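Local structure of putative phosphohistidine phosphatase SixA (Agrobacterium tumefaciens, 2RFL) at residues Asp56-Ser61 / Met111-Asn116; Glu95-Leu100 / Glu120-Ala125. The protein is a putative phosphohistidine phosphatase of the histidine phosphatase superfamily, probably removing phosphate from phosphohistidine through a histidine-based site. All coordinates share one frame; numbering follows the deposited sequence.

Interaction 1: residues Asp56-Ser61 / Met111-Asn116; sequences DLILSS and MLVGHN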
ATOM      1  N   ASP A  56       9.005  -6.446   6.112  1.00 41.17           N
ATOM      2  CA  ASP A  56       9.653  -7.743   5.846  1.00 39.23           C
ATOM      3  C   ASP A  56       9.239  -8.303   4.491  1.00 36.77           C
ATOM      4  O   ASP A  56      10.064  -8.754   3.735  1.00 35.34           O
ATOM      5  CB  ASP A  56       9.279  -8.728   6.943  1.00 38.83           C
ATOM      6  CG  ASP A  56       9.494  -8.159   8.319  1.00 40.87           C
ATOM      7  OD1 ASP A  56      10.329  -7.237   8.484  1.00 44.59           O
ATOM      8  OD2 ASP A  56       8.842  -8.634   9.247  1.00 39.35           O
ATOM      9  N   LEU A  57       7.936  -8.246   4.219  1.00 34.27           N
ATOM     10  CA  LEU A  57       7.330  -8.713   2.965  1.00 31.36           C
ATOM     11  C   LEU A  57       6.469  -7.634   2.238  1.00 28.52           C
ATOM     12  O   LEU A  57       5.632  -6.975   2.858  1.00 26.10           O
ATOM     13  CB  LEU A  57       6.503  -9.976   3.246  1.00 30.40           C
ATOM     14  CG  LEU A  57       5.587 -10.457   2.111  1.00 26.56           C
ATOM     15  CD1 LEU A  57       6.296 -11.133   0.938  1.00 22.26           C
ATOM     16  CD2 LEU A  57       4.516 -11.343   2.709  1.00 23.42           C
ATOM     17  N   ILE A  58       6.705  -7.478   0.940  1.00 26.44           N
ATOM     18  CA  ILE A  58       5.891  -6.632   0.060  1.00 25.68           C
ATOM     19  C   ILE A  58       5.062  -7.458  -0.915  1.00 25.45           C
ATOM     20  O   ILE A  58       5.641  -8.165  -1.743  1.00 24.68           O
ATOM     21  CB  ILE A  58       6.747  -5.665  -0.817  1.00 25.64           C
ATOM     22  CG1 ILE A  58       7.554  -4.702   0.049  1.00 25.66           C
ATOM     23  CG2 ILE A  58       5.859  -4.871  -1.787  1.00 26.07           C
ATOM     24  CD1 ILE A  58       8.740  -4.103  -0.656  1.00 24.91           C
ATOM     25  N   LEU A  59       3.720  -7.339  -0.834  1.00 24.51           N
ATOM     26  CA  LEU A  59       2.786  -7.955  -1.805  1.00 23.39           C
ATOM     27  C   LEU A  59       2.208  -6.905  -2.747  1.00 24.00           C
ATOM     28  O   LEU A  59       1.603  -5.930  -2.326  1.00 23.32           O
ATOM     29  CB  LEU A  59       1.653  -8.685  -1.100  1.00 23.55           C
ATOM     30  CG  LEU A  59       1.987  -9.770  -0.081  1.00 24.16           C
ATOM     31  CD1 LEU A  59       0.772 -10.398   0.615  1.00 19.16           C
ATOM     32  CD2 LEU A  59       2.883 -10.790  -0.780  1.00 23.59           C
ATOM     33  N   SER A  60       2.427  -7.082  -4.036  1.00 25.47           N
ATOM     34  CA  SER A  60       2.075  -6.046  -5.019  1.00 25.43           C
ATOM     35  C   SER A  60       1.319  -6.636  -6.184  1.00 25.68           C
ATOM     36  O   SER A  60       1.569  -7.768  -6.550  1.00 25.39           O
ATOM     37  CB  SER A  60       3.339  -5.379  -5.571  1.00 25.51           C
ATOM     38  OG  SER A  60       3.073  -4.449  -6.636  1.00 21.09           O
ATOM     39  N   SER A  61       0.414  -5.843  -6.762  0.50 24.87           N
ATOM     40  CA  SER A  61      -0.102  -6.065  -8.104  0.50 23.90           C
ATOM     41  C   SER A  61       1.065  -6.279  -9.090  0.50 25.29           C
ATOM     42  O   SER A  61       2.191  -5.747  -8.928  0.50 24.64           O
ATOM     43  CB  SER A  61      -0.982  -4.865  -8.548  0.50 24.25           C
ATOM     44  OG  SER A  61      -1.523  -4.946  -9.878  0.50 16.25           O
HETATM   45  N   MSE A 111       3.457  -5.188   3.791  1.00 38.08           N
HETATM   46  CA  MSE A 111       3.020  -4.078   3.002  1.00 36.08           C
HETATM   47  C   MSE A 111       2.332  -4.571   1.748  1.00 34.53           C
HETATM   48  O   MSE A 111       2.875  -5.394   0.997  1.00 33.65           O
HETATM   49  CB  MSE A 111       4.188  -3.201   2.603  1.00 36.46           C
HETATM   50  CG  MSE A 111       3.785  -2.169   1.603  1.00 37.81           C
HETATM   51 SE   MSE A 111       5.002  -0.721   1.502  0.95 46.00          SE
HETATM   52  CE  MSE A 111       6.100  -1.229  -0.085  1.00 36.84           C
ATOM     53  N   LEU A 112       1.146  -4.038   1.515  1.00 32.55           N
ATOM     54  CA  LEU A 112       0.435  -4.332   0.302  1.00 32.10           C
ATOM     55  C   LEU A 112       0.565  -3.178  -0.679  1.00 31.54           C
ATOM     56  O   LEU A 112       0.445  -2.035  -0.286  1.00 31.88           O
ATOM     57  CB  LEU A 112      -1.041  -4.661   0.601  1.00 31.29           C
ATOM     58  CG  LEU A 112      -1.365  -5.838   1.530  1.00 32.14           C
ATOM     59  CD1 LEU A 112      -2.791  -6.126   1.238  1.00 35.42           C
ATOM     60  CD2 LEU A 112      -0.541  -7.180   1.379  1.00 31.46           C
ATOM     61  N   VAL A 113       0.797  -3.487  -1.956  1.00 31.01           N
ATOM     62  CA  VAL A 113       0.839  -2.474  -3.038  1.00 31.24           C
ATOM     63  C   VAL A 113      -0.207  -2.805  -4.139  1.00 31.11           C
ATOM     64  O   VAL A 113       0.001  -3.636  -5.013  1.00 29.65           O
ATOM     65  CB  VAL A 113       2.283  -2.322  -3.647  1.00 31.05           C
ATOM     66  CG1 VAL A 113       2.371  -1.209  -4.749  1.00 31.25           C
ATOM     67  CG2 VAL A 113       3.303  -2.085  -2.555  1.00 32.50           C
ATOM     68  N   GLY A 114      -1.342  -2.122  -4.082  1.00 32.53           N
ATOM     69  CA  GLY A 114      -2.434  -2.335  -5.052  1.00 32.29           C
ATOM     70  C   GLY A 114      -3.232  -1.071  -5.277  1.00 31.89           C
ATOM     71  O   GLY A 114      -2.692   0.031  -5.160  1.00 31.54           O
ATOM     72  N   HIS A 115      -4.522  -1.244  -5.570  1.00 31.59           N
ATOM     73  CA  HIS A 115      -5.344  -0.200  -6.195  1.00 31.72           C
ATOM     74  C   HIS A 115      -6.624   0.065  -5.426  1.00 31.81           C
ATOM     75  O   HIS A 115      -7.133  -0.817  -4.741  1.00 31.01           O
ATOM     76  CB  HIS A 115      -5.790  -0.574  -7.639  1.00 31.17           C
ATOM     77  CG  HIS A 115      -4.784  -1.327  -8.441  1.00 29.72           C
ATOM     78  ND1 HIS A 115      -4.287  -0.849  -9.634  1.00 32.83           N
ATOM     79  CD2 HIS A 115      -4.245  -2.560  -8.285  1.00 32.66           C
ATOM     80  CE1 HIS A 115      -3.460  -1.732 -10.164  1.00 31.66           C
ATOM     81  NE2 HIS A 115      -3.409  -2.778  -9.360  1.00 35.42           N
ATOM     82  N   ASN A 116      -7.131   1.290  -5.582  1.00 32.05           N
ATOM     83  CA  ASN A 116      -8.506   1.664  -5.251  1.00 32.29           C
ATOM     84  C   ASN A 116      -9.514   0.946  -6.172  1.00 32.25           C
ATOM     85  O   ASN A 116      -9.185   0.671  -7.310  1.00 32.69           O
ATOM     86  CB  ASN A 116      -8.668   3.194  -5.366  1.00 32.42           C
ATOM     87  CG  ASN A 116      -8.388   3.933  -4.045  1.00 33.87           C
ATOM     88  OD1 ASN A 116      -8.225   3.331  -2.974  1.00 35.29           O
ATOM     89  ND2 ASN A 116      -8.360   5.249  -4.121  1.00 36.97           N
TER

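Interaction 2: residues Glu95-Leu100 / Glu120-Ala125; sequences ETYLSL and EATLEA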
ATOM      1  N   GLU A  95     -13.581  -7.333  -2.213  1.00 46.44           N
ATOM      2  CA  GLU A  95     -13.729  -5.945  -1.864  1.00 46.24           C
ATOM      3  C   GLU A  95     -12.495  -5.456  -1.113  1.00 43.72           C
ATOM      4  O   GLU A  95     -12.230  -4.247  -1.064  1.00 43.51           O
ATOM      5  CB  GLU A  95     -15.013  -5.690  -1.069  1.00 47.46           C
ATOM      6  CG  GLU A  95     -15.226  -6.679   0.075  1.00 52.32           C
ATOM      7  CD  GLU A  95     -16.578  -6.557   0.717  1.00 55.84           C
ATOM      8  OE1 GLU A  95     -16.929  -5.398   1.037  1.00 56.40           O
ATOM      9  OE2 GLU A  95     -17.262  -7.612   0.907  1.00 55.20           O
ATOM     10  N   THR A  96     -11.742  -6.390  -0.538  1.00 40.64           N
ATOM     11  CA  THR A  96     -10.559  -6.038   0.259  1.00 37.33           C
ATOM     12  C   THR A  96      -9.305  -6.899   0.000  1.00 34.65           C
ATOM     13  O   THR A  96      -9.304  -7.836  -0.802  1.00 32.86           O
ATOM     14  CB  THR A  96     -10.880  -5.938   1.769  1.00 37.05           C
ATOM     15  OG1 THR A  96     -11.066  -7.246   2.304  1.00 36.76           O
ATOM     16  CG2 THR A  96     -12.137  -5.106   1.994  1.00 37.03           C
ATOM     17  N   TYR A  97      -8.217  -6.501   0.632  1.00 32.01           N
ATOM     18  CA  TYR A  97      -7.018  -7.312   0.598  1.00 30.49           C
ATOM     19  C   TYR A  97      -6.782  -7.998   1.957  1.00 29.96           C
ATOM     20  O   TYR A  97      -5.700  -8.497   2.214  1.00 28.97           O
ATOM     21  CB  TYR A  97      -5.804  -6.474   0.189  1.00 28.42           C
ATOM     22  CG  TYR A  97      -5.807  -5.890  -1.209  1.00 26.27           C
ATOM     23  CD1 TYR A  97      -5.950  -6.699  -2.367  1.00 22.78           C
ATOM     24  CD2 TYR A  97      -5.630  -4.525  -1.377  1.00 21.39           C
ATOM     25  CE1 TYR A  97      -5.927  -6.126  -3.646  1.00 21.65           C
ATOM     26  CE2 TYR A  97      -5.568  -3.952  -2.610  1.00 20.33           C
ATOM     27  CZ  TYR A  97      -5.707  -4.726  -3.751  1.00 25.78           C
ATOM     28  OH  TYR A  97      -5.652  -4.048  -4.974  1.00 26.50           O
ATOM     29  N   LEU A  98      -7.780  -7.980   2.831  1.00 30.91           N
ATOM     30  CA  LEU A  98      -7.626  -8.499   4.208  1.00 32.45           C
ATOM     31  C   LEU A  98      -7.070  -9.953   4.350  1.00 32.87           C
ATOM     32  O   LEU A  98      -6.424 -10.297   5.300  1.00 31.88           O
ATOM     33  CB  LEU A  98      -8.946  -8.354   4.970  1.00 31.82           C
ATOM     34  CG  LEU A  98      -8.989  -7.074   5.799  1.00 33.47           C
ATOM     35  CD1 LEU A  98     -10.407  -6.602   6.009  1.00 35.34           C
ATOM     36  CD2 LEU A  98      -8.300  -7.249   7.145  1.00 34.56           C
ATOM     37  N   SER A  99      -7.402 -10.802   3.404  1.00 34.85           N
ATOM     38  CA  SER A  99      -6.971 -12.168   3.403  1.00 36.10           C
ATOM     39  C   SER A  99      -5.477 -12.299   3.078  1.00 35.78           C
ATOM     40  O   SER A  99      -4.785 -13.125   3.660  1.00 36.86           O
ATOM     41  CB  SER A  99      -7.822 -12.903   2.406  1.00 36.72           C
ATOM     42  OG  SER A  99      -9.157 -12.868   2.858  1.00 38.96           O
ATOM     43  N   LEU A 100      -4.969 -11.471   2.182  1.00 34.02           N
ATOM     44  CA  LEU A 100      -3.523 -11.392   1.962  1.00 32.86           C
ATOM     45  C   LEU A 100      -2.708 -11.034   3.224  1.00 32.65           C
ATOM     46  O   LEU A 100      -1.606 -11.567   3.472  1.00 30.56           O
ATOM     47  CB  LEU A 100      -3.256 -10.372   0.896  1.00 31.97           C
ATOM     48  CG  LEU A 100      -3.678 -10.784  -0.492  1.00 30.70           C
ATOM     49  CD1 LEU A 100      -2.972  -9.881  -1.422  1.00 27.17           C
ATOM     50  CD2 LEU A 100      -3.259 -12.207  -0.734  1.00 29.95           C
ATOM     51  N   GLU A 120      -8.609   1.452  -0.417  1.00 34.51           N
ATOM     52  CA  GLU A 120      -9.501   2.234   0.467  1.00 35.01           C
ATOM     53  C   GLU A 120     -10.439   1.328   1.273  1.00 33.48           C
ATOM     54  O   GLU A 120     -10.610   1.538   2.470  1.00 32.95           O
ATOM     55  CB  GLU A 120     -10.297   3.303  -0.317  1.00 36.00           C
ATOM     56  CG  GLU A 120     -10.693   4.534   0.523  1.00 41.03           C
ATOM     57  CD  GLU A 120     -11.281   5.724  -0.296  1.00 46.96           C
ATOM     58  OE1 GLU A 120     -10.836   5.975  -1.441  1.00 48.51           O
ATOM     59  OE2 GLU A 120     -12.204   6.415   0.216  1.00 50.10           O
ATOM     60  N   ALA A 121     -11.012   0.305   0.640  1.00 32.18           N
ATOM     61  CA  ALA A 121     -11.894  -0.630   1.366  1.00 31.98           C
ATOM     62  C   ALA A 121     -11.203  -1.427   2.482  1.00 30.71           C
ATOM     63  O   ALA A 121     -11.751  -1.624   3.556  1.00 30.90           O
ATOM     64  CB  ALA A 121     -12.592  -1.548   0.413  1.00 32.46           C
ATOM     65  N   THR A 122      -9.984  -1.852   2.221  1.00 29.80           N
ATOM     66  CA  THR A 122      -9.144  -2.490   3.202  1.00 28.60           C
ATOM     67  C   THR A 122      -8.858  -1.649   4.437  1.00 29.02           C
ATOM     68  O   THR A 122      -8.931  -2.147   5.568  1.00 28.19           O
ATOM     69  CB  THR A 122      -7.841  -2.927   2.539  1.00 27.95           C
ATOM     70  OG1 THR A 122      -8.167  -3.509   1.263  1.00 26.14           O
ATOM     71  CG2 THR A 122      -7.126  -3.933   3.413  1.00 24.92           C
ATOM     72  N   LEU A 123      -8.521  -0.382   4.243  1.00 29.41           N
ATOM     73  CA  LEU A 123      -8.282   0.489   5.401  1.00 29.60           C
ATOM     74  C   LEU A 123      -9.570   0.673   6.154  1.00 31.39           C
ATOM     75  O   LEU A 123      -9.579   0.589   7.384  1.00 32.03           O
ATOM     76  CB  LEU A 123      -7.710   1.840   4.956  1.00 29.42           C
ATOM     77  CG  LEU A 123      -7.375   2.922   5.980  1.00 27.40           C
ATOM     78  CD1 LEU A 123      -6.409   2.361   7.028  1.00 28.21           C
ATOM     79  CD2 LEU A 123      -6.799   4.174   5.292  1.00 20.13           C
ATOM     80  N   GLU A 124     -10.663   0.891   5.412  1.00 32.83           N
ATOM     81  CA  GLU A 124     -11.979   1.075   5.999  1.00 35.60           C
ATOM     82  C   GLU A 124     -12.303  -0.136   6.895  1.00 36.01           C
ATOM     83  O   GLU A 124     -12.663   0.029   8.056  1.00 34.32           O
ATOM     84  CB  GLU A 124     -13.077   1.342   4.923  1.00 36.27           C
ATOM     85  CG  GLU A 124     -14.430   1.809   5.503  1.00 40.48           C
ATOM     86  CD  GLU A 124     -15.664   1.681   4.563  1.00 46.99           C
ATOM     87  OE1 GLU A 124     -15.579   1.114   3.439  1.00 46.33           O
ATOM     88  OE2 GLU A 124     -16.750   2.157   4.982  1.00 49.37           O
ATOM     89  N   ALA A 125     -12.130  -1.342   6.343  1.00 37.00           N
ATOM     90  CA  ALA A 125     -12.370  -2.617   7.051  1.00 37.54           C
ATOM     91  C   ALA A 125     -11.699  -2.684   8.393  1.00 37.19           C
ATOM     92  O   ALA A 125     -12.236  -3.279   9.311  1.00 37.30           O
ATOM     93  CB  ALA A 125     -11.902  -3.783   6.203  1.00 37.78           C
TER

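Interaction 1: residues Asp56-Ser61 / Met111-Asn116
Two hydrogen bonds grip Ser61 OG: one joins it to His115 NE2, 2.9 Å away, and the other comes from the backbone N of Ala63. The hydroxyl lies in the plane of the imidazole and meets the ring edge at NE2. Ser61 puts OG anti to its own backbone N (chi1 178°), which carries it toward His115, so the serine, in the conformer described, helps to set the rotation of a ring that also meets His16 and Tyr90.

Behind this polar end, strands 57-60 and 111-114 run parallel, with axes at 19°. Four nearly straight hydrogen bonds join them in parallel register, pairing Ile58 with Met111, Leu59 with Leu112 and Ser60 with Val113. Leu59 holds on with both backbone groups, its N reaching Met111 O at 2.8 Å and its O receiving Val113 N at 2.6 Å. The last bond runs from Ser61 N to Val113 O at 2.8 Å, and Ser60 CA adds a CA-H...O contact to the same oxygen.

On one face the selenomethionine Met111 bends at chi3 (98°) and lays CE against Ile58 CG1 at 3.8 Å, while Ile58 CG2 abuts Val113 CG2 at 3.9 Å. Helix 64-77 covers this face at Ser60 and Val113; Ser60 OG turns to Ser61 O, in the carbonyl plane and on a lone pair, 2.8 Å away. On the opposite face Leu59 and Leu112 lie side by side, CD1 on CD2 at 3.6 Å, and Leu112 continues onto Tyr97. Buried parallel strands that release a histidine at their C-terminal end are characteristic of the histidine phosphatase fold, and the meeting of His115 with His16 is consistent with its phosphate-handling site.

Interaction 2: residues Glu95-Leu100 / Glu120-Ala125
The loop leading into helix 98-102, which ends in Tyr97 at the N-cap position, rests against helix 118-127. The one hydrogen bond across the segments runs from Tyr97 N to Thr122 OG1, 3.1 Å long and moderately straight at 153°. Thr122 places OG1 beside its own backbone N and anti to the carbonyl carbon (chi1 -43°). From there the hydroxyl also reaches Thr118 O one turn back in its own helix, so a single side-chain oxygen takes the amide of the incoming loop while giving its proton to a carbonyl of its helix.

Thr122 CG2, anti to the backbone N, lies alongside the same turn, 3.9 Å from Tyr97 N and 4.1 Å from Leu98 N. Thr96 comes closest through its backbone, CA standing 3.6 Å from Thr122 OG1. Its methyl CG2 lies over the helix backbone, 3.8 Å from Ala121 C, whereas its own OG1 occupies the crowded position between N and carbonyl carbon (chi1 73°). This torsion turns OG1 back on the chain, where it accepts a weak, long hydrogen bond from Leu98 N at 3.4 Å, in the manner of an ST turn. Ala121 CB meets Glu95 O at 3.1 Å, a tight approach of methyl to carbonyl.

The Tyr97 side chain crosses that of Thr122 at about a right angle and leaves the interface: its OH is hydrogen-bonded to Met89 O and probably to His115 N, tying the loop to the interior. Leu98, by contrast, flanks the more exposed Ala125 side and also touches Met126. Here a side-chain hydroxyl of one helix holds the N-H of the residue just before another, packing the loop onto the outer layer of the alpha-beta-alpha sandwich, far less buried than the sheet.

Interaction 1 lies in the buried middle of the sheet, its centre about 5 Å from the centre of the chain, whereas interaction 2 sits farther out, its centre about 11 Å from it, and is partly exposed. The first relies on regular backbone pairing with hydrophobic packing on both faces; the second has a single cross-segment bond from amide to hydroxyl and packs a loop on small side chains. Their segments alternate along the chain, with strand 109-114 lying between helices 98-102 and 118-127. Tyr97 belongs to interaction 2 yet reaches the strand of interaction 1, so the helical layer is joined directly to the strand that leads to His115.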